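Local coordinates for putative hemin ABC transport system, membrane protein (Burkholderia cenocepacia J2315, PDB 5B57) that probably forms the membrane-spanning permease subunit of an ABC transporter that imports heme across the bacterial cell membrane, at residues Ala111-Ala124 with Val330-Leu343; Ala145-Pro157 with Leu217-Leu229. All coordinates share one frame; numbering follows the deposited sequence.

How the contacts relate
The two contacts lie in one all-helical FecCD-family subunit, with centres about 30 Å apart and nearest atoms about 9 Å apart, so they do not touch. Contact 1 joins helix 94-128 to helix 327-352 and is buried, its centre about 7 Å from the centre of the chain. Contact 2 lies farther out, about 23 Å from that centre, where helix 141-154 meets the end of helix 196-220 and the start of helix 223-234. Helices 94-128 and 141-154 are consecutive, and both segments of contact 2 fall between those of contact 1 in sequence. Contact 1 thus ties early and late transmembrane helices together in the subunit core, while contact 2 borders the interface with the second subunit.

Contact 1. Residues Ala111-Ala124 with Val330-Leu343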
loop_
_atom_site.group_PDB
_atom_site.type_symbol
_atom_site.label_atom_id
_atom_site.label_comp_id
_atom_site.label_asym_id
_atom_site.label_seq_id
_atom_site.Cartn_x
_atom_site.Cartn_y
_atom_site.Cartn_z
ATOM N N ALA A 111 -4.337 -26.251 21.910
ATOM C CA ALA A 111 -4.471 -24.800 22.004
ATOM C C ALA A 111 -3.112 -24.105 22.166
ATOM O O ALA A 111 -2.904 -23.041 21.592
ATOM C CB ALA A 111 -5.407 -24.412 23.141
ATOM N N LEU A 112 -2.171 -24.688 22.920
ATOM C CA LEU A 112 -0.838 -24.089 23.010
ATOM C C LEU A 112 -0.091 -24.165 21.683
ATOM O O LEU A 112 0.555 -23.191 21.284
ATOM C CB LEU A 112 -0.003 -24.762 24.103
ATOM C CG LEU A 112 -0.504 -24.561 25.520
ATOM C CD1 LEU A 112 0.346 -25.351 26.462
ATOM C CD2 LEU A 112 -0.490 -23.092 25.868
ATOM N N LEU A 113 -0.150 -25.311 20.988
ATOM C CA LEU A 113 0.491 -25.438 19.677
ATOM C C LEU A 113 -0.098 -24.484 18.645
ATOM O O LEU A 113 0.648 -23.935 17.824
ATOM C CB LEU A 113 0.371 -26.867 19.161
ATOM C CG LEU A 113 1.247 -27.951 19.768
ATOM C CD1 LEU A 113 1.056 -29.204 18.926
ATOM C CD2 LEU A 113 2.702 -27.500 19.801
ATOM N N VAL A 114 -1.419 -24.275 18.669
ATOM C CA VAL A 114 -2.051 -23.371 17.714
ATOM C C VAL A 114 -1.662 -21.923 18.008
ATOM O O VAL A 114 -1.173 -21.196 17.137
ATOM C CB VAL A 114 -3.582 -23.563 17.722
ATOM C CG1 VAL A 114 -4.269 -22.359 17.213
ATOM C CG2 VAL A 114 -3.968 -24.723 16.846
ATOM N N GLY A 115 -1.875 -21.480 19.243
ATOM C CA GLY A 115 -1.496 -20.123 19.602
ATOM C C GLY A 115 -0.029 -19.824 19.384
ATOM O O GLY A 115 0.317 -18.888 18.671
ATOM N N GLY A 116 0.849 -20.597 20.013
ATOM C CA GLY A 116 2.269 -20.412 19.773
ATOM C C GLY A 116 2.626 -20.484 18.302
ATOM O O GLY A 116 3.472 -19.728 17.822
ATOM N N GLY A 117 1.979 -21.383 17.561
ATOM C CA GLY A 117 2.286 -21.501 16.143
ATOM C C GLY A 117 1.929 -20.246 15.365
ATOM O O GLY A 117 2.753 -19.695 14.625
ATOM N N PHE A 118 0.694 -19.780 15.517
ATOM C CA PHE A 118 0.255 -18.628 14.758
ATOM C C PHE A 118 0.993 -17.360 15.191
ATOM O O PHE A 118 1.406 -16.556 14.338
ATOM C CB PHE A 118 -1.254 -18.478 14.906
ATOM C CG PHE A 118 -2.030 -19.330 13.971
ATOM C CD1 PHE A 118 -1.915 -19.153 12.612
ATOM C CD2 PHE A 118 -2.907 -20.272 14.434
ATOM C CE1 PHE A 118 -2.651 -19.918 11.723
ATOM C CE2 PHE A 118 -3.647 -21.035 13.553
ATOM C CZ PHE A 118 -3.510 -20.855 12.194
ATOM N N GLY A 119 1.172 -17.171 16.505
ATOM C CA GLY A 119 1.942 -16.039 17.012
ATOM C C GLY A 119 3.307 -15.910 16.362
ATOM O O GLY A 119 3.664 -14.847 15.835
ATOM N N ALA A 120 4.081 -17.004 16.363
ATOM C CA ALA A 120 5.438 -17.000 15.845
ATOM C C ALA A 120 5.472 -16.847 14.326
ATOM O O ALA A 120 6.264 -16.073 13.794
ATOM C CB ALA A 120 6.156 -18.281 16.272
ATOM N N THR A 121 4.643 -17.592 13.598
ATOM C CA THR A 121 4.690 -17.452 12.143
ATOM C C THR A 121 4.212 -16.073 11.704
ATOM O O THR A 121 4.674 -15.555 10.681
ATOM C CB THR A 121 3.874 -18.555 11.432
ATOM O OG1 THR A 121 2.578 -18.692 12.034
ATOM C CG2 THR A 121 4.622 -19.900 11.446
ATOM N N GLY A 122 3.312 -15.453 12.471
ATOM C CA GLY A 122 2.870 -14.109 12.122
ATOM C C GLY A 122 3.971 -13.081 12.309
ATOM O O GLY A 122 4.212 -12.231 11.435
ATOM N N ALA A 123 4.647 -13.144 13.465
ATOM C CA ALA A 123 5.827 -12.326 13.709
ATOM C C ALA A 123 6.829 -12.440 12.562
ATOM O O ALA A 123 7.359 -11.426 12.086
ATOM C CB ALA A 123 6.458 -12.727 15.037
ATOM N N ALA A 124 7.077 -13.663 12.084
ATOM C CA ALA A 124 8.014 -13.835 10.983
ATOM C C ALA A 124 7.488 -13.184 9.713
ATOM O O ALA A 124 8.189 -12.388 9.075
ATOM C CB ALA A 124 8.306 -15.316 10.750
ATOM N N VAL A 330 10.422 -10.668 19.698
ATOM C CA VAL A 330 9.025 -10.719 19.275
ATOM C C VAL A 330 8.606 -12.144 18.942
ATOM O O VAL A 330 7.464 -12.538 19.201
ATOM C CB VAL A 330 8.786 -9.778 18.087
ATOM C CG1 VAL A 330 7.433 -10.105 17.412
ATOM C CG2 VAL A 330 8.872 -8.341 18.534
ATOM N N LEU A 331 9.516 -12.947 18.360
ATOM C CA LEU A 331 9.098 -14.263 17.879
ATOM C C LEU A 331 8.785 -15.219 19.021
ATOM O O LEU A 331 7.714 -15.851 18.983
ATOM C CB LEU A 331 10.136 -14.827 16.909
ATOM C CG LEU A 331 9.632 -16.110 16.238
ATOM C CD1 LEU A 331 9.843 -16.039 14.748
ATOM C CD2 LEU A 331 10.348 -17.327 16.781
ATOM N N PRO A 332 9.623 -15.372 20.056
ATOM C CA PRO A 332 9.152 -16.081 21.259
ATOM C C PRO A 332 8.083 -15.320 22.028
ATOM O O PRO A 332 7.216 -15.951 22.648
ATOM C CB PRO A 332 10.430 -16.239 22.095
ATOM C CG PRO A 332 11.265 -15.121 21.686
ATOM C CD PRO A 332 11.025 -14.944 20.212
ATOM N N GLY A 333 8.146 -13.982 22.023
ATOM C CA GLY A 333 7.134 -13.193 22.702
ATOM C C GLY A 333 5.758 -13.413 22.120
ATOM O O GLY A 333 4.789 -13.639 22.848
ATOM N N ALA A 334 5.656 -13.366 20.794
ATOM C CA ALA A 334 4.353 -13.501 20.170
ATOM C C ALA A 334 3.803 -14.915 20.340
ATOM O O ALA A 334 2.597 -15.103 20.557
ATOM C CB ALA A 334 4.451 -13.117 18.700
ATOM N N ALA A 335 4.678 -15.922 20.279
ATOM C CA ALA A 335 4.224 -17.300 20.452
ATOM C C ALA A 335 3.674 -17.538 21.867
ATOM O O ALA A 335 2.586 -18.113 22.016
ATOM C CB ALA A 335 5.348 -18.273 20.092
ATOM N N LEU A 336 4.373 -17.066 22.913
ATOM C CA LEU A 336 3.806 -17.147 24.258
ATOM C C LEU A 336 2.461 -16.430 24.340
ATOM O O LEU A 336 1.461 -17.015 24.771
ATOM C CB LEU A 336 4.762 -16.572 25.286
ATOM C CG LEU A 336 6.114 -17.219 25.565
ATOM C CD1 LEU A 336 6.777 -16.419 26.657
ATOM C CD2 LEU A 336 5.925 -18.644 25.993
ATOM N N LEU A 337 2.410 -15.160 23.932
ATOM C CA LEU A 337 1.135 -14.445 23.978
ATOM C C LEU A 337 0.075 -15.095 23.080
ATOM O O LEU A 337 -1.128 -15.075 23.408
ATOM C CB LEU A 337 1.314 -12.980 23.589
ATOM C CG LEU A 337 -0.027 -12.243 23.679
ATOM C CD1 LEU A 337 -0.513 -12.218 25.139
ATOM C CD2 LEU A 337 0.013 -10.849 23.047
ATOM N N GLY A 338 0.476 -15.678 21.950
ATOM C CA GLY A 338 -0.506 -16.375 21.131
ATOM C C GLY A 338 -1.060 -17.607 21.826
ATOM O O GLY A 338 -2.270 -17.843 21.848
ATOM N N ALA A 339 -0.166 -18.420 22.386
ATOM C CA ALA A 339 -0.618 -19.542 23.188
ATOM C C ALA A 339 -1.496 -19.061 24.334
ATOM O O ALA A 339 -2.552 -19.642 24.602
ATOM C CB ALA A 339 0.586 -20.328 23.699
ATOM N N LEU A 340 -1.113 -17.961 24.981
ATOM C CA LEU A 340 -1.952 -17.441 26.056
ATOM C C LEU A 340 -3.328 -17.001 25.541
ATOM O O LEU A 340 -4.356 -17.309 26.151
ATOM C CB LEU A 340 -1.245 -16.296 26.785
ATOM C CG LEU A 340 -2.071 -15.806 27.970
ATOM C CD1 LEU A 340 -2.353 -16.939 28.973
ATOM C CD2 LEU A 340 -1.360 -14.670 28.647
ATOM N N LEU A 341 -3.376 -16.310 24.408
ATOM C CA LEU A 341 -4.667 -15.829 23.918
ATOM C C LEU A 341 -5.552 -16.972 23.391
ATOM O O LEU A 341 -6.758 -16.999 23.650
ATOM C CB LEU A 341 -4.446 -14.753 22.841
ATOM C CG LEU A 341 -3.868 -13.416 23.325
ATOM C CD1 LEU A 341 -3.233 -12.679 22.166
ATOM C CD2 LEU A 341 -4.931 -12.546 23.979
ATOM N N THR A 342 -4.983 -17.913 22.630
ATOM C CA THR A 342 -5.776 -19.013 22.072
ATOM C C THR A 342 -6.425 -19.837 23.171
ATOM O O THR A 342 -7.608 -20.186 23.104
ATOM C CB THR A 342 -4.884 -19.919 21.235
ATOM O OG1 THR A 342 -4.223 -19.136 20.244
ATOM C CG2 THR A 342 -5.694 -21.010 20.585
ATOM N N LEU A 343 -5.626 -20.198 24.166
ATOM C CA LEU A 343 -6.122 -20.940 25.311
ATOM C C LEU A 343 -7.216 -20.163 26.048
ATOM O O LEU A 343 -8.266 -20.716 26.390
ATOM C CB LEU A 343 -4.922 -21.236 26.198
ATOM C CG LEU A 343 -4.975 -22.002 27.490
ATOM C CD1 LEU A 343 -5.388 -23.432 27.227
ATOM C CD2 LEU A 343 -3.557 -21.909 27.989
#
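Val330 begins the contact by laying its CG1 against CB of Ala123 (3.7 Å), a methyl-to-methyl meeting at one end of the helix pair. Leu331 sends CG anti to the backbone N (chi1 -172°), which carries its CD1 over the backbone of Ala120, 3.7 Å from Ala120 O, with Ala120 CB against CG and Ala124 CB near CD1. At Pro332 the ring nitrogen has no N-H to give to the turn before, and the helix is kinked there; Pro316 of helix 311-323 backs Ala123 and Ala334. Ala334 is small enough to rest its CB on Gly119 O, and Ala335 sets its own CB against both Gly116 and the CB of Ala120.

Here the axes of the two segments pass 6.4 Å apart at 139°, antiparallel but well splayed. Gly115 and Gly119 form a GxxxG motif, the classic small-residue face of membrane helices, facing the small residues Ala334, Gly338 and Ala339. Because Gly115 and Gly116 have only hydrogens on their alpha carbons, backbone can approach backbone: Gly116 CA lies 3.2 Å from Ala335 O, and Gly115 CA lies 3.3 Å from Gly338 O, both as CA-H...O contacts.

Ala339 turns its methyl to Leu112 CD2 (3.7 Å) and Gly116 N. Thr342 sets OG1 against Gly115 CA, where a side chain would not fit, and folds it back onto its own helix: OG1 gives a hydrogen bond to Gly338 O (2.8 Å) from above the carbonyl plane, so the buried hydroxyl's hydrogen has an acceptor. Its other branch, CG2, packs on Ala111 O and, at about a right angle, on Val114 CG1. Leu343 finishes the row, its side chain aslant that of Leu112, the two CD2 atoms 3.9 Å apart, and its CA facing Ala111 CB; Met63 and Met66 of helix 54-72 lie alongside these two leucines.

Contact 2. Residues Ala145-Pro157 with Leu217-Leu229; sequences AALGATTLIVLGP and LTFVADDAQLRSL
The flat amide of Gln225 reaches across to the last turn of helix 141-154. NE2 gives Ile153 O a weak hydrogen bond (3.3 Å, bent to 121° at the hydrogen), and CG and CD lie over the same oxygen. At the other end of the amide, OE1 accepts from Asp222 N in the carbonyl plane, 2.8 Å away and nearly straight. The carboxylate of Asp222 answers through OD1, which takes Gln225 N at 3.0 Å, almost end-on to its C-O bond. These reciprocal bonds make a capping box at the start of helix 223-234 and hold the amide in place. Beyond, Arg227 salt-bridges Asp223 of the second subunit.

Around the amide the contact is largely apolar. Val154 divides its branches: CG1, anti to the backbone N (chi1 176°), meets Val220 CG1 (3.6 Å) and Leu217, while CG2 meets Ala221 CB and Leu229. Ile153 slides past Leu229, their chains running oppositely, with CD1 3.6 Å from Leu229 CD2 and also on Ser228 CB. Leu217 lays CD1 on Thr151 and CD2 on Val154 CG1 and Leu155, while Thr150 turns OG1 back to Ala146 O and offers CG2 to both Leu229 methyls.

Branched aliphatic groups supply most of the grip, and the weak amide bond to Ile153 O probably adds direction, its N-H suiting the partly negative carbonyl end of a helix.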
loop_
_atom_site.group_PDB
_atom_site.type_symbol
_atom_site.label_atom_id
_atom_site.label_comp_id
_atom_site.label_asym_id
_atom_site.label_seq_id
_atom_site.Cartn_x
_atom_site.Cartn_y
_atom_site.Cartn_z
ATOM N N ALA A 145 -5.187 -26.415 2.760
ATOM C CA ALA A 145 -5.769 -27.212 3.828
ATOM C C ALA A 145 -7.264 -27.385 3.583
ATOM O O ALA A 145 -7.767 -28.517 3.489
ATOM C CB ALA A 145 -5.484 -26.560 5.181
ATOM N N ALA A 146 -7.968 -26.262 3.388
ATOM C CA ALA A 146 -9.399 -26.291 3.130
ATOM C C ALA A 146 -9.743 -26.979 1.818
ATOM O O ALA A 146 -10.807 -27.607 1.717
ATOM C CB ALA A 146 -9.950 -24.878 3.151
ATOM N N LEU A 147 -8.880 -26.899 0.801
ATOM C CA LEU A 147 -9.141 -27.715 -0.389
ATOM C C LEU A 147 -8.976 -29.198 -0.076
ATOM O O LEU A 147 -9.865 -30.004 -0.365
ATOM C CB LEU A 147 -8.241 -27.319 -1.561
ATOM C CG LEU A 147 -8.515 -28.075 -2.877
ATOM C CD1 LEU A 147 -9.976 -27.957 -3.323
ATOM C CD2 LEU A 147 -7.591 -27.613 -3.993
ATOM N N GLY A 148 -7.846 -29.574 0.531
ATOM C CA GLY A 148 -7.597 -30.981 0.806
ATOM C C GLY A 148 -8.576 -31.566 1.804
ATOM O O GLY A 148 -9.008 -32.714 1.671
ATOM N N ALA A 149 -8.937 -30.780 2.819
ATOM C CA ALA A 149 -9.947 -31.218 3.775
ATOM C C ALA A 149 -11.302 -31.453 3.100
ATOM O O ALA A 149 -12.009 -32.406 3.441
ATOM C CB ALA A 149 -10.072 -30.193 4.900
ATOM N N THR A 150 -11.686 -30.598 2.149
ATOM C CA THR A 150 -12.991 -30.765 1.528
ATOM C C THR A 150 -12.955 -31.834 0.441
ATOM O O THR A 150 -13.921 -32.598 0.283
ATOM C CB THR A 150 -13.476 -29.431 0.963
ATOM O OG1 THR A 150 -13.555 -28.493 2.026
ATOM C CG2 THR A 150 -14.879 -29.559 0.372
ATOM N N THR A 151 -11.855 -31.903 -0.319
ATOM C CA THR A 151 -11.686 -32.984 -1.286
ATOM C C THR A 151 -11.923 -34.345 -0.639
ATOM O O THR A 151 -12.573 -35.218 -1.225
ATOM C CB THR A 151 -10.291 -32.929 -1.897
ATOM O OG1 THR A 151 -10.125 -31.687 -2.592
ATOM C CG2 THR A 151 -10.098 -34.070 -2.856
ATOM N N LEU A 152 -11.428 -34.525 0.591
ATOM C CA LEU A 152 -11.557 -35.806 1.273
ATOM C C LEU A 152 -12.943 -36.006 1.871
ATOM O O LEU A 152 -13.508 -37.098 1.759
ATOM C CB LEU A 152 -10.503 -35.950 2.375
ATOM C CG LEU A 152 -10.694 -37.278 3.156
ATOM C CD1 LEU A 152 -10.425 -38.482 2.308
ATOM C CD2 LEU A 152 -9.851 -37.379 4.385
ATOM N N ILE A 153 -13.495 -34.991 2.538
ATOM C CA ILE A 153 -14.806 -35.164 3.169
ATOM C C ILE A 153 -15.868 -35.494 2.120
ATOM O O ILE A 153 -16.763 -36.311 2.366
ATOM C CB ILE A 153 -15.177 -33.916 3.995
ATOM C CG1 ILE A 153 -14.197 -33.678 5.148
ATOM C CG2 ILE A 153 -16.626 -33.971 4.487
ATOM C CD1 ILE A 153 -14.596 -32.518 6.030
ATOM N N VAL A 154 -15.767 -34.897 0.925
ATOM C CA VAL A 154 -16.825 -34.992 -0.081
ATOM C C VAL A 154 -16.606 -36.143 -1.059
ATOM O O VAL A 154 -17.581 -36.753 -1.519
ATOM C CB VAL A 154 -16.972 -33.654 -0.829
ATOM C CG1 VAL A 154 -18.015 -33.775 -1.955
ATOM C CG2 VAL A 154 -17.321 -32.529 0.150
ATOM N N LEU A 155 -15.349 -36.462 -1.397
ATOM C CA LEU A 155 -15.083 -37.624 -2.234
ATOM C C LEU A 155 -14.630 -38.810 -1.400
ATOM O O LEU A 155 -13.502 -39.287 -1.584
ATOM C CB LEU A 155 -14.060 -37.266 -3.310
ATOM C CG LEU A 155 -14.512 -36.049 -4.133
ATOM C CD1 LEU A 155 -13.459 -35.583 -5.103
ATOM C CD2 LEU A 155 -15.821 -36.317 -4.863
ATOM N N GLY A 156 -15.479 -39.308 -0.488
ATOM C CA GLY A 156 -15.156 -40.403 0.407
ATOM C C GLY A 156 -14.444 -41.579 -0.250
ATOM O O GLY A 156 -13.342 -41.954 0.162
ATOM N N PRO A 157 -15.080 -42.207 -1.250
ATOM C CA PRO A 157 -14.410 -43.162 -2.155
ATOM C C PRO A 157 -13.266 -42.516 -2.953
ATOM O O PRO A 157 -12.104 -42.592 -2.528
ATOM C CB PRO A 157 -15.538 -43.616 -3.083
ATOM C CG PRO A 157 -16.804 -43.408 -2.276
ATOM C CD PRO A 157 -16.549 -42.211 -1.425
ATOM N N LEU A 217 -17.499 -28.548 -4.664
ATOM C CA LEU A 217 -17.539 -29.764 -3.855
ATOM C C LEU A 217 -18.570 -29.663 -2.745
ATOM O O LEU A 217 -19.311 -30.622 -2.488
ATOM C CB LEU A 217 -16.163 -30.041 -3.270
ATOM C CG LEU A 217 -15.163 -30.735 -4.171
ATOM C CD1 LEU A 217 -13.810 -30.557 -3.549
ATOM C CD2 LEU A 217 -15.520 -32.199 -4.275
ATOM N N THR A 218 -18.633 -28.503 -2.090
ATOM C CA THR A 218 -19.740 -28.199 -1.186
ATOM C C THR A 218 -21.093 -28.397 -1.860
ATOM O O THR A 218 -21.969 -29.088 -1.332
ATOM C CB THR A 218 -19.619 -26.765 -0.715
ATOM O OG1 THR A 218 -18.319 -26.578 -0.159
ATOM C CG2 THR A 218 -20.641 -26.496 0.299
ATOM N N PHE A 219 -21.279 -27.764 -3.025
ATOM C CA PHE A 219 -22.508 -27.890 -3.805
ATOM C C PHE A 219 -22.958 -29.337 -3.927
ATOM O O PHE A 219 -24.147 -29.646 -3.773
ATOM C CB PHE A 219 -22.275 -27.279 -5.189
ATOM C CG PHE A 219 -23.349 -27.577 -6.204
ATOM C CD1 PHE A 219 -24.646 -27.096 -6.037
ATOM C CD2 PHE A 219 -23.043 -28.291 -7.353
ATOM C CE1 PHE A 219 -25.626 -27.348 -6.979
ATOM C CE2 PHE A 219 -24.016 -28.553 -8.304
ATOM C CZ PHE A 219 -25.311 -28.084 -8.119
ATOM N N VAL A 220 -22.015 -30.245 -4.178
ATOM C CA VAL A 220 -22.382 -31.635 -4.373
ATOM C C VAL A 220 -22.430 -32.430 -3.067
ATOM O O VAL A 220 -22.797 -33.614 -3.094
ATOM C CB VAL A 220 -21.420 -32.267 -5.396
ATOM C CG1 VAL A 220 -20.076 -32.618 -4.734
ATOM C CG2 VAL A 220 -22.080 -33.465 -6.071
ATOM N N ALA A 221 -22.112 -31.812 -1.922
ATOM C CA ALA A 221 -21.997 -32.545 -0.661
ATOM C C ALA A 221 -23.357 -32.853 -0.054
ATOM O O ALA A 221 -24.275 -32.031 -0.093
ATOM C CB ALA A 221 -21.167 -31.759 0.354
ATOM N N ASP A 222 -23.480 -34.048 0.518
ATOM C CA ASP A 222 -24.711 -34.439 1.193
ATOM C C ASP A 222 -24.721 -33.796 2.568
ATOM O O ASP A 222 -23.855 -32.984 2.893
ATOM C CB ASP A 222 -24.856 -35.962 1.246
ATOM C CG ASP A 222 -23.758 -36.659 2.061
ATOM O OD1 ASP A 222 -23.290 -36.099 3.071
ATOM O OD2 ASP A 222 -23.370 -37.800 1.697
ATOM N N ASP A 223 -25.676 -34.187 3.415
ATOM C CA ASP A 223 -25.866 -33.481 4.684
ATOM C C ASP A 223 -24.718 -33.732 5.651
ATOM O O ASP A 223 -24.252 -32.795 6.310
ATOM C CB ASP A 223 -27.195 -33.875 5.326
ATOM C CG ASP A 223 -28.386 -33.181 4.683
ATOM O OD1 ASP A 223 -28.439 -31.927 4.684
ATOM O OD2 ASP A 223 -29.271 -33.899 4.171
ATOM N N ALA A 224 -24.245 -34.982 5.749
ATOM C CA ALA A 224 -23.166 -35.297 6.681
ATOM C C ALA A 224 -21.879 -34.611 6.281
ATOM O O ALA A 224 -21.145 -34.095 7.135
ATOM C CB ALA A 224 -22.925 -36.798 6.749
ATOM N N GLN A 225 -21.572 -34.625 4.987
ATOM C CA GLN A 225 -20.369 -33.951 4.518
ATOM C C GLN A 225 -20.463 -32.451 4.777
ATOM O O GLN A 225 -19.547 -31.843 5.346
ATOM C CB GLN A 225 -20.155 -34.276 3.044
ATOM C CG GLN A 225 -20.180 -35.790 2.813
ATOM C CD GLN A 225 -20.366 -36.190 1.363
ATOM O OE1 GLN A 225 -21.200 -35.625 0.645
ATOM N NE2 GLN A 225 -19.581 -37.172 0.919
ATOM N N LEU A 226 -21.597 -31.850 4.434
ATOM C CA LEU A 226 -21.750 -30.433 4.716
ATOM C C LEU A 226 -21.507 -30.139 6.197
ATOM O O LEU A 226 -20.865 -29.137 6.531
ATOM C CB LEU A 226 -23.126 -29.953 4.262
ATOM C CG LEU A 226 -23.240 -28.443 4.182
ATOM C CD1 LEU A 226 -22.278 -27.918 3.149
ATOM C CD2 LEU A 226 -24.638 -28.031 3.865
ATOM N N ARG A 227 -21.923 -31.039 7.097
ATOM C CA ARG A 227 -21.797 -30.735 8.522
ATOM C C ARG A 227 -20.338 -30.769 8.984
ATOM O O ARG A 227 -19.926 -29.961 9.839
ATOM C CB ARG A 227 -22.657 -31.683 9.360
ATOM C CG ARG A 227 -22.590 -31.386 10.844
ATOM C CD ARG A 227 -23.860 -31.736 11.569
ATOM N NE ARG A 227 -24.887 -30.712 11.399
ATOM C CZ ARG A 227 -25.031 -29.659 12.199
ATOM N NH1 ARG A 227 -24.213 -29.474 13.233
ATOM N NH2 ARG A 227 -26.000 -28.785 11.964
ATOM N N SER A 228 -19.535 -31.665 8.402
ATOM C CA SER A 228 -18.092 -31.665 8.645
ATOM C C SER A 228 -17.428 -30.368 8.156
ATOM O O SER A 228 -16.815 -29.630 8.937
ATOM C CB SER A 228 -17.476 -32.876 7.959
ATOM O OG SER A 228 -17.905 -34.054 8.604
ATOM N N LEU A 229 -17.529 -30.093 6.854
ATOM C CA LEU A 229 -17.038 -28.861 6.261
ATOM C C LEU A 229 -17.308 -27.632 7.113
ATOM O O LEU A 229 -16.378 -26.886 7.456
ATOM C CB LEU A 229 -17.692 -28.681 4.898
ATOM C CG LEU A 229 -17.287 -29.772 3.943
ATOM C CD1 LEU A 229 -17.928 -29.432 2.617
ATOM C CD2 LEU A 229 -15.747 -29.842 3.898
#